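PDB 1HJQ: beta-1,4-galactanase from Humicola insolens, which hydrolyses (1->4)-beta-D-galactosidic linkages in type I arabinogalactans as a family 53 glycoside hydrolase. Local coordinates for residues 115-120 with 167-172. Residues are numbered along the deposited sequence; the frame is centred on the assembly and turned at random.
Sequences DSMNRF and SRLNPK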
loop_
_atom_site.group_PDB
_atom_site.type_symbol
_atom_site.label_atom_id
_atom_site.label_comp_id
_atom_site.label_asym_id
_atom_site.label_seq_id
_atom_site.Cartn_x
_atom_site.Cartn_y
_atom_site.Cartn_z
ATOM N N ASP A 115 18.132 -5.347 -8.465
ATOM C CA ASP A 115 17.877 -5.282 -9.892
ATOM C C ASP A 115 16.576 -4.561 -10.200
ATOM O O ASP A 115 16.520 -3.755 -11.126
ATOM C CB ASP A 115 17.854 -6.688 -10.485
ATOM C CG ASP A 115 19.203 -7.381 -10.380
ATOM O OD1 ASP A 115 20.143 -6.769 -9.826
ATOM O OD2 ASP A 115 19.329 -8.537 -10.846
ATOM N N SER A 116 15.538 -4.835 -9.418
ATOM C CA SER A 116 14.250 -4.193 -9.633
ATOM C C SER A 116 14.344 -2.673 -9.506
ATOM O O SER A 116 13.860 -1.937 -10.369
ATOM C CB SER A 116 13.215 -4.721 -8.642
ATOM O OG SER A 116 12.892 -6.074 -8.892
ATOM N N MET A 117 14.952 -2.197 -8.427
ATOM C CA MET A 117 15.085 -0.761 -8.235
ATOM C C MET A 117 15.930 -0.152 -9.348
ATOM O O MET A 117 15.613 0.919 -9.870
ATOM C CB MET A 117 15.697 -0.471 -6.870
ATOM C CG MET A 117 14.778 -0.817 -5.702
ATOM S SD MET A 117 13.378 0.324 -5.493
ATOM C CE MET A 117 12.180 -0.386 -6.631
ATOM N N ASN A 118 17.003 -0.841 -9.725
ATOM C CA ASN A 118 17.865 -0.342 -10.788
ATOM C C ASN A 118 17.096 -0.297 -12.100
ATOM O O ASN A 118 17.432 0.457 -13.012
ATOM C CB ASN A 118 19.110 -1.220 -10.939
ATOM C CG ASN A 118 20.188 -0.870 -9.938
ATOM O OD1 ASN A 118 20.438 0.303 -9.670
ATOM N ND2 ASN A 118 20.847 -1.886 -9.388
ATOM N N ARG A 119 16.052 -1.105 -12.187
ATOM C CA ARG A 119 15.236 -1.145 -13.387
ATOM C C ARG A 119 14.561 0.217 -13.567
ATOM O O ARG A 119 14.477 0.742 -14.679
ATOM C CB ARG A 119 14.198 -2.248 -13.259
ATOM C CG ARG A 119 13.525 -2.596 -14.550
ATOM C CD ARG A 119 14.485 -3.224 -15.539
ATOM N NE ARG A 119 13.817 -3.409 -16.823
ATOM C CZ ARG A 119 12.868 -4.313 -17.057
ATOM N NH1 ARG A 119 12.473 -5.138 -16.097
ATOM N NH2 ARG A 119 12.294 -4.368 -18.252
ATOM N N PHE A 120 14.087 0.790 -12.464
ATOM C CA PHE A 120 13.450 2.101 -12.509
ATOM C C PHE A 120 14.504 3.188 -12.714
ATOM O O PHE A 120 14.307 4.116 -13.498
ATOM C CB PHE A 120 12.677 2.377 -11.216
ATOM C CG PHE A 120 11.397 1.611 -11.104
ATOM C CD1 PHE A 120 11.352 0.393 -10.436
ATOM C CD2 PHE A 120 10.237 2.094 -11.694
ATOM C CE1 PHE A 120 10.170 -0.336 -10.360
ATOM C CE2 PHE A 120 9.049 1.374 -11.624
ATOM C CZ PHE A 120 9.015 0.158 -10.957
ATOM N N SER A 167 21.145 0.562 -4.893
ATOM C CA SER A 167 20.730 0.751 -6.281
ATOM C C SER A 167 21.152 2.108 -6.843
ATOM O O SER A 167 21.636 2.969 -6.116
ATOM C CB SER A 167 19.214 0.614 -6.400
ATOM O OG SER A 167 18.559 1.711 -5.788
ATOM N N ARG A 168 20.967 2.284 -8.147
ATOM C CA ARG A 168 21.304 3.534 -8.821
ATOM C C ARG A 168 20.263 4.613 -8.530
ATOM O O ARG A 168 20.385 5.741 -9.003
ATOM C CB ARG A 168 21.370 3.328 -10.336
ATOM C CG ARG A 168 22.765 3.354 -10.937
ATOM C CD ARG A 168 23.228 1.963 -11.297
ATOM N NE ARG A 168 22.388 1.340 -12.320
ATOM C CZ ARG A 168 22.460 0.054 -12.637
ATOM N NH1 ARG A 168 23.331 -0.729 -12.013
ATOM N NH2 ARG A 168 21.660 -0.457 -13.561
ATOM N N LEU A 169 19.228 4.271 -7.775
ATOM C CA LEU A 169 18.204 5.254 -7.463
ATOM C C LEU A 169 18.795 6.444 -6.744
ATOM O O LEU A 169 19.577 6.299 -5.807
ATOM C CB LEU A 169 17.103 4.649 -6.599
ATOM C CG LEU A 169 16.064 3.800 -7.322
ATOM C CD1 LEU A 169 15.055 3.277 -6.306
ATOM C CD2 LEU A 169 15.378 4.629 -8.394
ATOM N N ASN A 170 18.420 7.627 -7.202
ATOM C CA ASN A 170 18.887 8.858 -6.599
ATOM C C ASN A 170 17.901 9.957 -6.973
ATOM O O ASN A 170 17.635 10.190 -8.158
ATOM C CB ASN A 170 20.282 9.223 -7.102
ATOM C CG ASN A 170 21.005 10.186 -6.166
ATOM O OD1 ASN A 170 21.970 10.850 -6.557
ATOM N ND2 ASN A 170 20.551 10.252 -4.916
ATOM N N PRO A 171 17.301 10.604 -5.962
ATOM C CA PRO A 171 17.552 10.283 -4.555
ATOM C C PRO A 171 16.967 8.913 -4.224
ATOM O O PRO A 171 16.160 8.386 -4.985
ATOM C CB PRO A 171 16.838 11.407 -3.816
ATOM C CG PRO A 171 15.655 11.664 -4.702
ATOM C CD PRO A 171 16.282 11.663 -6.086
ATOM N N LYS A 172 17.389 8.340 -3.098
ATOM C CA LYS A 172 16.893 7.042 -2.670
ATOM C C LYS A 172 15.499 7.224 -2.079
ATOM O O LYS A 172 15.240 8.203 -1.378
ATOM C CB LYS A 172 17.802 6.444 -1.597
ATOM C CG LYS A 172 19.272 6.416 -1.950
ATOM C CD LYS A 172 19.613 5.329 -2.947
ATOM C CE LYS A 172 21.116 5.315 -3.190
ATOM N NZ LYS A 172 21.552 4.188 -4.056
#
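Asn-118, on helix 102-123, meets Arg-168 in the loop between helix 150-165 and strand 174-179, and the pair illustrates how a helix-borne amide can hold an irregular loop by its backbone. Asn-118 OD1 accepts the N-H of Arg-168 N at 2.6 Å, the N-H...O angle being 162° and the donor tilted only slightly from the carbonyl plane.

The Arg-168 side chain then folds back over the same amide. Its CB lies 3.2 Å from Asn-118 OD1, and CG is farther off. Bends at chi2 and chi3 bring CD and then NE back beside that oxygen. Arg-168 CZ sits 3.6 Å from Asn-118 CG, NH1 lies near CG and ND2 of Asn-118, and NH2 reaches over Asn-118 CB. Amide and guanidinium planes are only 10° apart, a stacked arrangement with OD1 over one guanidinium face, offset toward its rim. At the tip, NH2 forms a salt bridge with Asp-122, one turn further along the helix.

On the other flank the contact is mainly apolar. Met-117 CB packs on Ser-167 CB, while Met-117 SD lies 3.5 Å from Leu-169 CD1. Ser-167 OG accepts a weak hydrogen bond from Leu-169 N and is also hydrogen-bonded to Val-164 O, which ties the loop to the preceding helix.

Far from the catalytic residues, the contact joins helix 102-123 to the loop that leads from helix 150-165 into the fifth strand, 174-179, of the (beta/alpha)8 barrel. Its chemistry implies a directional clasp: one amide oxygen takes the backbone N-H of Arg-168, the near-parallel amide stacks on the guanidinium, and Asp-122 probably balances the arginine charge.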